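Local coordinates for protein oxidoreductase (Thermotoga maritima, PDB 1ZH8) that binds NADP through a Rossmann fold and probably catalyses NADP-dependent oxidation of an alcohol or the reverse reduction of a carbonyl, as in the GFO/IDH/MocA family, at residues T54-H57 against A58-A62; A69-S73 against Y74-L78; L96-I99 against E100-L103; D297-Q300 against V301-G305. All coordinates share one frame; numbering follows the deposited sequence.

Contact 1. Residues T54-H57 against A58-A62. With NAP (NADP nicotinamide-adenine-dinucleotide phosphate), chain D.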
loop_
_atom_site.group_PDB
_atom_site.type_symbol
_atom_site.label_atom_id
_atom_site.label_comp_id
_atom_site.label_asym_id
_atom_site.label_seq_id
_atom_site.Cartn_x
_atom_site.Cartn_y
_atom_site.Cartn_z
ATOM N N THR A 54 -27.784 -18.296 26.566
ATOM C CA THR A 54 -27.800 -18.427 28.036
ATOM C C THR A 54 -28.926 -17.554 28.638
ATOM O O THR A 54 -28.933 -16.339 28.497
ATOM C CB THR A 54 -26.457 -17.980 28.669
ATOM O OG1 THR A 54 -25.363 -18.507 27.921
ATOM C CG2 THR A 54 -26.342 -18.457 30.089
ATOM N N ARG A 55 -29.869 -18.190 29.310
ATOM C CA ARG A 55 -31.012 -17.516 29.904
ATOM C C ARG A 55 -30.593 -16.392 30.886
ATOM O O ARG A 55 -31.156 -15.292 30.843
ATOM C CB ARG A 55 -31.885 -18.572 30.590
ATOM C CG ARG A 55 -32.968 -18.042 31.467
ATOM C CD ARG A 55 -34.283 -18.083 30.758
ATOM N NE ARG A 55 -35.279 -17.292 31.469
ATOM C CZ ARG A 55 -36.550 -17.182 31.106
ATOM N NH1 ARG A 55 -37.007 -17.823 30.040
ATOM N NH2 ARG A 55 -37.368 -16.419 31.812
ATOM N N SER A 56 -29.600 -16.648 31.739
ATOM C CA SER A 56 -29.204 -15.648 32.717
ATOM C C SER A 56 -28.676 -14.380 32.029
ATOM O O SER A 56 -28.842 -13.269 32.554
ATOM C CB SER A 56 -28.192 -16.205 33.732
ATOM O OG SER A 56 -26.916 -16.355 33.142
ATOM N N HIS A 57 -28.056 -14.551 30.859
ATOM C CA HIS A 57 -27.573 -13.427 30.060
ATOM C C HIS A 57 -28.720 -12.579 29.515
ATOM O O HIS A 57 -28.625 -11.341 29.473
ATOM C CB HIS A 57 -26.694 -13.924 28.907
ATOM C CG HIS A 57 -25.338 -14.383 29.338
ATOM N ND1 HIS A 57 -24.342 -14.705 28.439
ATOM C CD2 HIS A 57 -24.805 -14.561 30.571
ATOM C CE1 HIS A 57 -23.259 -15.073 29.098
ATOM N NE2 HIS A 57 -23.515 -14.999 30.394
ATOM N N ALA A 58 -29.797 -13.253 29.114
ATOM C CA ALA A 58 -31.002 -12.588 28.620
ATOM C C ALA A 58 -31.724 -11.877 29.750
ATOM O O ALA A 58 -32.319 -10.812 29.531
ATOM C CB ALA A 58 -31.942 -13.586 27.951
ATOM N N GLU A 59 -31.681 -12.480 30.944
ATOM C CA GLU A 59 -32.302 -11.901 32.133
ATOM C C GLU A 59 -31.564 -10.643 32.627
ATOM O O GLU A 59 -32.206 -9.654 32.999
ATOM C CB GLU A 59 -32.417 -12.938 33.244
ATOM C CG GLU A 59 -33.438 -14.049 32.965
ATOM C CD GLU A 59 -33.393 -15.167 34.005
ATOM O OE1 GLU A 59 -32.332 -15.348 34.662
ATOM O OE2 GLU A 59 -34.416 -15.866 34.163
ATOM N N GLU A 60 -30.226 -10.685 32.619
ATOM C CA GLU A 60 -29.397 -9.519 32.965
ATOM C C GLU A 60 -29.685 -8.390 31.983
ATOM O O GLU A 60 -29.857 -7.244 32.375
ATOM C CB GLU A 60 -27.895 -9.852 32.914
ATOM C CG GLU A 60 -27.336 -10.703 34.058
ATOM C CD GLU A 60 -26.012 -11.443 33.691
ATOM O OE1 GLU A 60 -25.291 -11.035 32.734
ATOM O OE2 GLU A 60 -25.695 -12.452 34.372
ATOM N N PHE A 61 -29.730 -8.726 30.699
ATOM C CA PHE A 61 -30.100 -7.760 29.676
ATOM C C PHE A 61 -31.506 -7.191 29.905
ATOM O O PHE A 61 -31.687 -5.971 29.831
ATOM C CB PHE A 61 -29.985 -8.371 28.282
ATOM C CG PHE A 61 -30.129 -7.369 27.169
ATOM C CD1 PHE A 61 -29.035 -6.645 26.727
ATOM C CD2 PHE A 61 -31.365 -7.142 26.575
ATOM C CE1 PHE A 61 -29.170 -5.717 25.698
ATOM C CE2 PHE A 61 -31.500 -6.215 25.550
ATOM C CZ PHE A 61 -30.410 -5.502 25.115
ATOM N N ALA A 62 -32.491 -8.055 30.179
ATOM C CA ALA A 62 -33.840 -7.584 30.521
ATOM C C ALA A 62 -33.838 -6.489 31.608
ATOM O O ALA A 62 -34.579 -5.510 31.494
ATOM C CB ALA A 62 -34.750 -8.739 30.923
HETATM P PA NAP D . -21.029 -11.964 21.373
HETATM O O1A NAP D . -20.659 -11.177 22.578
HETATM O O2A NAP D . -20.514 -13.343 21.389
HETATM O O5B NAP D . -22.622 -11.892 21.199
HETATM C C5B NAP D . -23.323 -12.964 20.614
HETATM C C4B NAP D . -24.553 -13.232 21.460
HETATM O O4B NAP D . -25.414 -14.149 20.797
HETATM C C3B NAP D . -24.196 -13.867 22.799
HETATM O O3B NAP D . -25.109 -13.334 23.712
HETATM C C2B NAP D . -24.491 -15.332 22.525
HETATM O O2B NAP D . -24.654 -16.309 23.548
HETATM C C1B NAP D . -25.749 -15.195 21.696
HETATM N N9A NAP D . -26.046 -16.434 20.981
HETATM C C8A NAP D . -25.158 -17.363 20.485
HETATM N N7A NAP D . -25.869 -18.341 19.882
HETATM C C5A NAP D . -27.191 -18.047 19.995
HETATM C C6A NAP D . -28.349 -18.689 19.574
HETATM N N6A NAP D . -28.286 -19.845 18.935
HETATM N N1A NAP D . -29.574 -18.127 19.820
HETATM C C2A NAP D . -29.652 -16.937 20.503
HETATM N N3A NAP D . -28.515 -16.301 20.930
HETATM C C4A NAP D . -27.309 -16.847 20.677
HETATM O O3 NAP D . -20.440 -11.232 20.081
HETATM P PN NAP D . -20.751 -9.704 19.687
HETATM O O1N NAP D . -21.869 -9.079 20.461
HETATM O O2N NAP D . -19.403 -9.154 19.637
HETATM O O5D NAP D . -21.269 -9.789 18.164
HETATM C C5D NAP D . -22.600 -10.102 17.791
HETATM C C4D NAP D . -22.887 -9.483 16.425
HETATM O O4D NAP D . -22.649 -8.082 16.499
HETATM C C3D NAP D . -21.938 -10.034 15.357
HETATM O O3D NAP D . -22.623 -10.259 14.147
HETATM C C2D NAP D . -20.907 -8.950 15.154
HETATM O O2D NAP D . -20.388 -8.929 13.841
HETATM C C1D NAP D . -21.705 -7.702 15.503
HETATM N N1N NAP D . -20.824 -6.638 15.976
HETATM C C2N NAP D . -20.827 -5.453 15.297
HETATM C C3N NAP D . -19.997 -4.400 15.696
HETATM C C7N NAP D . -20.160 -3.027 15.093
HETATM O O7N NAP D . -19.259 -2.038 15.531
HETATM N N7N NAP D . -21.123 -2.759 14.190
HETATM C C4N NAP D . -19.164 -4.573 16.810
HETATM C C5N NAP D . -19.177 -5.786 17.510
HETATM C C6N NAP D . -20.016 -6.819 17.080
HETATM P P2B NAP D . -24.949 -16.198 25.126
HETATM O O1X NAP D . -26.432 -16.071 25.406
HETATM O O2X NAP D . -24.253 -15.000 25.731
HETATM O O3X NAP D . -24.407 -17.494 25.691
#
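The side chain of Arg55 lies across that of Glu59, one helical turn further on. Its NE gives Glu59 OE2 a nearly straight salt bridge of 3.2 Å. The carboxylate sits at the guanidinium edge, and the two planes are almost perpendicular. NE comes to OE2 from above the carboxylate plane. The arginine chain bends at its second torsion (chi2 101°), which turns NE toward Glu59 OE2. Its NH1 end goes to a second carboxylate, that of Asp72.

Helix 55-65 follows strand 45-51 in a beta-alpha-beta unit of the Rossmann fold. Thr54 is its N-cap residue, but its hydroxyl serves the cofactor instead of the helix. OG1 donates to O3X of the NADP 2'-phosphate at 2.6 Å, and the backbone N of Thr54 donates to O1X at 2.9 Å. His57 ND1 donates to the third oxygen, O2X, at 2.7 Å. This phosphate oxygen lies in the plane of the imidazole, at its edge. Thr54 CB covers part of one ring face of His57. The first turn of the helix thus grips the group that distinguishes NADP from NAD.

Further along, Glu60 runs beside His57 and points the same way, with Glu60 OE1 4.2 Å from His57 CD2. Backbone bonds continue the helix, including Phe61 N to His57 O at 3.1 Å. The Phe61 ring turns away toward Val50 and Ala30.

Contact 2. Residues A69-S73 against Y74-L78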
loop_
_atom_site.group_PDB
_atom_site.type_symbol
_atom_site.label_atom_id
_atom_site.label_comp_id
_atom_site.label_asym_id
_atom_site.label_seq_id
_atom_site.Cartn_x
_atom_site.Cartn_y
_atom_site.Cartn_z
ATOM N N ALA A 69 -40.436 -9.076 28.059
ATOM C CA ALA A 69 -40.617 -10.516 28.205
ATOM C C ALA A 69 -39.345 -11.269 27.793
ATOM O O ALA A 69 -38.697 -10.908 26.807
ATOM C CB ALA A 69 -41.804 -10.974 27.407
ATOM N N VAL A 70 -38.976 -12.289 28.572
ATOM C CA VAL A 70 -37.795 -13.108 28.291
ATOM C C VAL A 70 -38.202 -14.492 27.746
ATOM O O VAL A 70 -39.002 -15.194 28.345
ATOM C CB VAL A 70 -36.884 -13.258 29.543
ATOM C CG1 VAL A 70 -35.638 -14.096 29.225
ATOM C CG2 VAL A 70 -36.466 -11.907 30.070
ATOM N N PHE A 71 -37.629 -14.878 26.614
ATOM C CA PHE A 71 -37.959 -16.147 25.972
ATOM C C PHE A 71 -36.781 -17.121 25.943
ATOM O O PHE A 71 -35.630 -16.720 25.741
ATOM C CB PHE A 71 -38.475 -15.895 24.550
ATOM C CG PHE A 71 -39.763 -15.135 24.512
ATOM C CD1 PHE A 71 -40.979 -15.791 24.721
ATOM C CD2 PHE A 71 -39.767 -13.758 24.305
ATOM C CE1 PHE A 71 -42.184 -15.090 24.717
ATOM C CE2 PHE A 71 -40.966 -13.046 24.288
ATOM C CZ PHE A 71 -42.182 -13.716 24.495
ATOM N N ASP A 72 -37.088 -18.402 26.137
ATOM C CA ASP A 72 -36.099 -19.467 26.015
ATOM C C ASP A 72 -35.646 -19.673 24.569
ATOM O O ASP A 72 -34.546 -20.150 24.326
ATOM C CB ASP A 72 -36.648 -20.773 26.601
ATOM C CG ASP A 72 -36.802 -20.721 28.131
ATOM O OD1 ASP A 72 -36.017 -20.002 28.795
ATOM O OD2 ASP A 72 -37.694 -21.419 28.675
ATOM N N SER A 73 -36.491 -19.308 23.610
ATOM C CA SER A 73 -36.124 -19.451 22.209
ATOM C C SER A 73 -36.629 -18.311 21.325
ATOM O O SER A 73 -37.671 -17.700 21.573
ATOM C CB SER A 73 -36.586 -20.817 21.653
ATOM O OG SER A 73 -37.943 -20.763 21.275
ATOM N N TYR A 74 -35.867 -18.067 20.272
ATOM C CA TYR A 74 -36.157 -17.065 19.273
ATOM C C TYR A 74 -37.463 -17.357 18.554
ATOM O O TYR A 74 -38.242 -16.427 18.277
ATOM C CB TYR A 74 -35.020 -17.091 18.281
ATOM C CG TYR A 74 -35.174 -16.252 17.053
ATOM C CD1 TYR A 74 -35.373 -14.880 17.134
ATOM C CD2 TYR A 74 -35.039 -16.824 15.798
ATOM C CE1 TYR A 74 -35.455 -14.099 15.991
ATOM C CE2 TYR A 74 -35.123 -16.061 14.643
ATOM C CZ TYR A 74 -35.335 -14.701 14.746
ATOM O OH TYR A 74 -35.418 -13.953 13.597
ATOM N N GLU A 75 -37.688 -18.639 18.233
ATOM C CA GLU A 75 -38.896 -19.067 17.520
ATOM C C GLU A 75 -40.132 -18.696 18.334
ATOM O O GLU A 75 -41.159 -18.331 17.757
ATOM C CB GLU A 75 -38.890 -20.581 17.237
ATOM C CG GLU A 75 -37.867 -21.076 16.208
ATOM C CD GLU A 75 -36.438 -21.184 16.759
ATOM O OE1 GLU A 75 -36.216 -20.932 17.963
ATOM O OE2 GLU A 75 -35.523 -21.521 15.978
ATOM N N GLU A 76 -40.030 -18.782 19.664
ATOM C CA GLU A 76 -41.158 -18.440 20.540
ATOM C C GLU A 76 -41.355 -16.938 20.565
ATOM O O GLU A 76 -42.491 -16.451 20.516
ATOM C CB GLU A 76 -41.000 -18.980 21.974
ATOM C CG GLU A 76 -42.234 -18.704 22.855
ATOM C CD GLU A 76 -42.163 -19.277 24.288
ATOM O OE1 GLU A 76 -41.072 -19.702 24.734
ATOM O OE2 GLU A 76 -43.217 -19.284 24.978
ATOM N N LEU A 77 -40.244 -16.207 20.636
ATOM C CA LEU A 77 -40.294 -14.750 20.591
ATOM C C LEU A 77 -41.024 -14.315 19.341
ATOM O O LEU A 77 -41.910 -13.472 19.410
ATOM C CB LEU A 77 -38.895 -14.187 20.600
ATOM C CG LEU A 77 -38.719 -12.680 20.585
ATOM C CD1 LEU A 77 -37.548 -12.316 21.490
ATOM C CD2 LEU A 77 -38.492 -12.215 19.178
ATOM N N LEU A 78 -40.665 -14.924 18.206
ATOM C CA LEU A 78 -41.249 -14.575 16.919
ATOM C C LEU A 78 -42.748 -14.828 16.865
ATOM O O LEU A 78 -43.453 -14.164 16.116
ATOM C CB LEU A 78 -40.568 -15.310 15.756
ATOM C CG LEU A 78 -39.181 -14.917 15.226
ATOM C CD1 LEU A 78 -38.802 -15.849 14.053
ATOM C CD2 LEU A 78 -39.058 -13.444 14.826
HETATM O O HOH W 1 -39.373 -19.154 26.941
HETATM O O HOH W 2 -39.194 -21.084 24.059
#
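Phe71 and Leu77 make the apolar part of this contact. Leu77 CA stands over one face of the phenyl ring, 4.0 Å from its centroid, in a CH-pi contact. Leu77 CB touches Phe71 CD2 at 3.8 Å, and the two side chains cross at about a right angle. Glu76 meets the ring at Phe71 CD1, where Glu76 CG comes within 3.7 Å. Its chain is extended, with CG anti to the backbone N (chi1 -176°), and this takes the carboxylate past CD1, with OE1 at the ring edge.

The segments form the turn from edge strand 69-71 of the parallel Rossmann sheet into helix 74-79. Phe71 and Leu77 both pack on Ala49 of the neighbouring strand 45-51. Tyr74, the first residue of the helix, packs on Val86 and Leu88 of strand 85-88.

The polar part is a helix cap. Ser73 is the N-cap residue, and its OG accepts from Glu76 N at 3.3 Å. The hydroxyl is placed between the backbone N and the carbonyl carbon (chi1 83°), from where it faces the first turn. Ser73 O accepts from Leu77 N at 3.1 Å and more weakly from Glu76 N.

Water adds a third kind of link, though some of its distances are very short and the water positions are doubtful in detail. One molecule accepts from Asp72 N and donates to Glu76 OE1. Another donates to the same OE1 and is hydrogen-bonded to Ser73 OG. The carboxylate of Glu76 appears tied to the turn in this way, without a direct bond to it.

Contact 3. Residues L96-I99 against E100-L103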
loop_
_atom_site.group_PDB
_atom_site.type_symbol
_atom_site.label_atom_id
_atom_site.label_comp_id
_atom_site.label_asym_id
_atom_site.label_seq_id
_atom_site.Cartn_x
_atom_site.Cartn_y
_atom_site.Cartn_z
ATOM N N LEU A 96 -28.340 -15.740 8.325
ATOM C CA LEU A 96 -29.229 -16.310 7.297
ATOM C C LEU A 96 -30.449 -17.047 7.892
ATOM O O LEU A 96 -31.577 -16.600 7.697
ATOM C CB LEU A 96 -28.477 -17.184 6.265
ATOM C CG LEU A 96 -29.369 -17.971 5.276
ATOM C CD1 LEU A 96 -30.211 -17.061 4.397
ATOM C CD2 LEU A 96 -28.568 -18.945 4.410
ATOM N N PRO A 97 -30.237 -18.157 8.627
ATOM C CA PRO A 97 -31.448 -18.871 9.083
ATOM C C PRO A 97 -32.385 -18.015 9.937
ATOM O O PRO A 97 -33.602 -18.180 9.839
ATOM C CB PRO A 97 -30.898 -20.069 9.887
ATOM C CG PRO A 97 -29.487 -19.726 10.194
ATOM C CD PRO A 97 -29.000 -18.844 9.064
ATOM N N PHE A 98 -31.837 -17.091 10.727
ATOM C CA PHE A 98 -32.665 -16.274 11.626
ATOM C C PHE A 98 -33.436 -15.175 10.883
ATOM O O PHE A 98 -34.592 -14.891 11.202
ATOM C CB PHE A 98 -31.833 -15.699 12.774
ATOM C CG PHE A 98 -31.650 -16.642 13.931
ATOM C CD1 PHE A 98 -31.471 -18.012 13.723
ATOM C CD2 PHE A 98 -31.655 -16.157 15.244
ATOM C CE1 PHE A 98 -31.310 -18.892 14.814
ATOM C CE2 PHE A 98 -31.474 -17.001 16.322
ATOM C CZ PHE A 98 -31.306 -18.374 16.121
ATOM N N ILE A 99 -32.803 -14.582 9.876
ATOM C CA ILE A 99 -33.493 -13.639 8.994
ATOM C C ILE A 99 -34.668 -14.347 8.322
ATOM O O ILE A 99 -35.789 -13.825 8.307
ATOM C CB ILE A 99 -32.528 -13.000 7.962
ATOM C CG1 ILE A 99 -31.602 -11.993 8.666
ATOM C CG2 ILE A 99 -33.312 -12.360 6.787
ATOM C CD1 ILE A 99 -30.360 -11.579 7.849
ATOM N N GLU A 100 -34.421 -15.548 7.811
ATOM C CA GLU A 100 -35.476 -16.311 7.149
ATOM C C GLU A 100 -36.624 -16.619 8.096
ATOM O O GLU A 100 -37.793 -16.548 7.696
ATOM C CB GLU A 100 -34.954 -17.620 6.539
ATOM C CG GLU A 100 -35.976 -18.263 5.596
ATOM C CD GLU A 100 -35.443 -19.457 4.833
ATOM O OE1 GLU A 100 -34.232 -19.748 4.930
ATOM O OE2 GLU A 100 -36.244 -20.114 4.129
ATOM N N LYS A 101 -36.302 -16.980 9.339
ATOM C CA LYS A 101 -37.355 -17.264 10.315
ATOM C C LYS A 101 -38.210 -16.002 10.531
ATOM O O LYS A 101 -39.433 -16.074 10.520
ATOM C CB LYS A 101 -36.776 -17.787 11.636
ATOM C CG LYS A 101 -36.561 -19.289 11.662
ATOM C CD LYS A 101 -35.459 -19.704 12.645
ATOM C CE LYS A 101 -35.072 -21.177 12.447
ATOM N NZ LYS A 101 -33.770 -21.548 13.085
ATOM N N ALA A 102 -37.563 -14.847 10.678
ATOM C CA ALA A 102 -38.285 -13.600 10.905
ATOM C C ALA A 102 -39.230 -13.250 9.740
ATOM O O ALA A 102 -40.393 -12.905 9.954
ATOM C CB ALA A 102 -37.306 -12.475 11.173
ATOM N N LEU A 103 -38.729 -13.342 8.512
ATOM C CA LEU A 103 -39.529 -13.007 7.345
ATOM C C LEU A 103 -40.684 -13.974 7.174
ATOM O O LEU A 103 -41.779 -13.554 6.771
ATOM C CB LEU A 103 -38.687 -12.950 6.073
ATOM C CG LEU A 103 -37.480 -11.997 6.042
ATOM C CD1 LEU A 103 -36.814 -12.124 4.698
ATOM C CD2 LEU A 103 -37.824 -10.533 6.336
#
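Phe98 O is held by two donors. Ala102 N reaches it at 3.0 Å in the regular helical bond, and the hydroxyl of Tyr74, from the neighbouring helix 74-79, adds another. The i to i+4 bonds continue through the rest of the contact. Glu100 N donates to Leu96 O at 3.0 Å. Lys101 N donates to Pro97 O, and Leu103 N to Ile99 O.

Ile99 and Leu103 lie side by side on one flank and point the same way. Ile99 CG2 meets Leu103 CD1 at 4.1 Å. The CG of Leu103 rests 3.4 Å from Ile99 O. Ile99 also packs on Val109 and Cys111 of strand 108-112, which follows helix 95-104 in a beta-alpha-beta unit of the Rossmann fold.

On another flank Lys101 crosses Phe98 obliquely. Its CG stands anti to the carbonyl carbon, and the chain then runs extended back along the helix. Lys101 CD passes Pro97 O at 3.7 Å. In the conformer described, one of two, Lys101 NZ arrives 4.0 Å from Phe98 CE1 and makes a long, weak ion pair with Glu75; this end of the side chain is uncertain. Phe98 also stacks on Tyr74, and its side chain comes within about 4 Å of the bound NADP. Leu96 leans on Thr121 and Leu128 of helix 119-131.

Between the two segments, then, the firm links are backbone bonds. The side chains add one apolar touch, Ile99 to Leu103, and a loose approach of Lys101 to Phe98. The second donor on Phe98 O probably makes the join with helix 74-79 more specific than packing alone would.

Contact 4. Residues D297-Q300 against V301-G305. With EDO (1,2-ethanediol), chain G.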
loop_
_atom_site.group_PDB
_atom_site.type_symbol
_atom_site.label_atom_id
_atom_site.label_comp_id
_atom_site.label_asym_id
_atom_site.label_seq_id
_atom_site.Cartn_x
_atom_site.Cartn_y
_atom_site.Cartn_z
ATOM N N ASP A 297 -32.447 5.399 10.922
ATOM C CA ASP A 297 -32.614 5.176 9.491
ATOM C C ASP A 297 -33.546 3.980 9.246
ATOM O O ASP A 297 -34.464 4.039 8.413
ATOM C CB ASP A 297 -31.241 4.992 8.821
ATOM C CG ASP A 297 -31.330 4.838 7.310
ATOM O OD1 ASP A 297 -31.821 5.748 6.622
ATOM O OD2 ASP A 297 -30.875 3.807 6.801
ATOM N N PHE A 298 -33.322 2.919 10.016
ATOM C CA PHE A 298 -34.167 1.724 10.012
ATOM C C PHE A 298 -35.619 2.061 10.383
ATOM O O PHE A 298 -36.563 1.517 9.793
ATOM C CB PHE A 298 -33.572 0.723 10.993
ATOM C CG PHE A 298 -34.424 -0.475 11.271
ATOM C CD1 PHE A 298 -34.639 -1.440 10.295
ATOM C CD2 PHE A 298 -34.960 -0.672 12.542
ATOM C CE1 PHE A 298 -35.401 -2.596 10.579
ATOM C CE2 PHE A 298 -35.709 -1.807 12.839
ATOM C CZ PHE A 298 -35.926 -2.773 11.853
ATOM N N TYR A 299 -35.797 2.968 11.343
ATOM C CA TYR A 299 -37.129 3.406 11.693
ATOM C C TYR A 299 -37.813 4.050 10.496
ATOM O O TYR A 299 -39.007 3.842 10.268
ATOM C CB TYR A 299 -37.139 4.377 12.887
ATOM C CG TYR A 299 -38.543 4.881 13.163
ATOM C CD1 TYR A 299 -39.406 4.166 13.989
ATOM C CD2 TYR A 299 -39.028 6.046 12.547
ATOM C CE1 TYR A 299 -40.715 4.600 14.217
ATOM C CE2 TYR A 299 -40.336 6.492 12.769
ATOM C CZ TYR A 299 -41.169 5.763 13.606
ATOM O OH TYR A 299 -42.449 6.196 13.838
ATOM N N GLN A 300 -37.063 4.847 9.748
ATOM C CA GLN A 300 -37.639 5.613 8.647
ATOM C C GLN A 300 -37.965 4.679 7.477
ATOM O O GLN A 300 -38.970 4.874 6.768
ATOM C CB GLN A 300 -36.708 6.763 8.228
ATOM C CG GLN A 300 -36.758 7.950 9.177
ATOM C CD GLN A 300 -35.842 9.080 8.755
ATOM O OE1 GLN A 300 -34.629 8.910 8.677
ATOM N NE2 GLN A 300 -36.422 10.245 8.475
ATOM N N VAL A 301 -37.125 3.658 7.300
ATOM C CA VAL A 301 -37.345 2.641 6.282
ATOM C C VAL A 301 -38.614 1.864 6.601
ATOM O O VAL A 301 -39.497 1.717 5.751
ATOM C CB VAL A 301 -36.137 1.687 6.125
ATOM C CG1 VAL A 301 -36.513 0.479 5.261
ATOM C CG2 VAL A 301 -34.972 2.434 5.490
ATOM N N VAL A 302 -38.717 1.408 7.838
ATOM C CA VAL A 302 -39.844 0.601 8.244
ATOM C C VAL A 302 -41.133 1.388 8.344
ATOM O O VAL A 302 -42.159 0.954 7.826
ATOM C CB VAL A 302 -39.559 -0.133 9.556
ATOM C CG1 VAL A 302 -40.864 -0.748 10.173
ATOM C CG2 VAL A 302 -38.509 -1.205 9.301
ATOM N N ALA A 303 -41.090 2.540 9.004
ATOM C CA ALA A 303 -42.333 3.229 9.376
ATOM C C ALA A 303 -42.731 4.328 8.418
ATOM O O ALA A 303 -43.908 4.541 8.192
ATOM C CB ALA A 303 -42.247 3.781 10.810
ATOM N N GLU A 304 -41.744 5.025 7.867
ATOM C CA GLU A 304 -41.997 6.233 7.083
ATOM C C GLU A 304 -41.707 6.072 5.603
ATOM O O GLU A 304 -41.627 7.056 4.898
ATOM C CB GLU A 304 -41.207 7.412 7.661
ATOM C CG GLU A 304 -41.775 7.938 8.985
ATOM C CD GLU A 304 -40.836 8.894 9.720
ATOM O OE1 GLU A 304 -39.632 8.969 9.358
ATOM O OE2 GLU A 304 -41.314 9.556 10.678
ATOM N N GLY A 305 -41.553 4.829 5.139
ATOM C CA GLY A 305 -41.317 4.518 3.713
ATOM C C GLY A 305 -40.059 5.075 3.030
ATOM O O GLY A 305 -40.056 5.307 1.814
HETATM C C1 EDO G . -42.124 -1.048 4.428
HETATM O O1 EDO G . -42.355 -1.153 5.840
HETATM C C2 EDO G . -41.022 -2.017 4.000
HETATM O O2 EDO G . -41.084 -3.242 4.751
#
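Phe298 and Val302 lie side by side and point the same way, one turn apart near the C-terminal end of helix 290-303. This helix packs its aromatic side chains against the parallel Rossmann sheet. Val302 CG2 stands over one face of the Phe298 ring, 4.0 Å from the centroid. It is closest to Phe298 CE1, at 3.6 Å. The ring reaches on to Ile110 and Phe45.

Tyr299 repeats the pattern with Ala303. CG of Tyr299 is anti to the backbone N, and this torsion (chi1 176°) swings the ring toward Ala303, whose CB lies over one face. That CB is 3.8 Å from the centroid and 20° off the normal, shifted toward the rim near CZ. The hydroxyl bonds to Arg17 O. Glu304 meets the same ring at its edge: Glu304 OE2 lies in the ring plane, 3.8 Å from Tyr299 CE2. The carboxylate stands nearly perpendicular to the ring, at 80°.

Gln300 CG lies by Glu304 OE1, and the amide and carboxylate planes of the two side chains are well turned from each other.

Backbone bonds run regularly up to Ala303 N to Tyr299 O at 2.8 Å. The next is Glu304 N to Gln300 O. Gly305 follows in the loop, with a positive phi that favours glycine. A 1,2-ethanediol, probably from the crystallisation liquor, donates from O1 to Val302 O at 2.9 Å.

Contacts 1, 2 and 3 lie in the NADP-binding Rossmann part; contact 4 belongs to a later helix that packs on the same parallel sheet. All four are partly buried, but among the touching residues contact 3 has no exposed one and the other three contacts have three each. A salt bridge, Arg55 to Asp72, joins helix 55-65 of contact 1 to the turn after strand 69-71 in contact 2, and Ala58 and Ala62 pack on Val70. Contacts 2 and 3 also meet through Leu78 on Lys101. Contact 4 touches none of the others. Its chemistry is mainly methyl groups on aromatic faces. Contact 1 is the most ionic, beside the cofactor phosphate, while contact 2 uses capping and water and contact 3 backbone bonds.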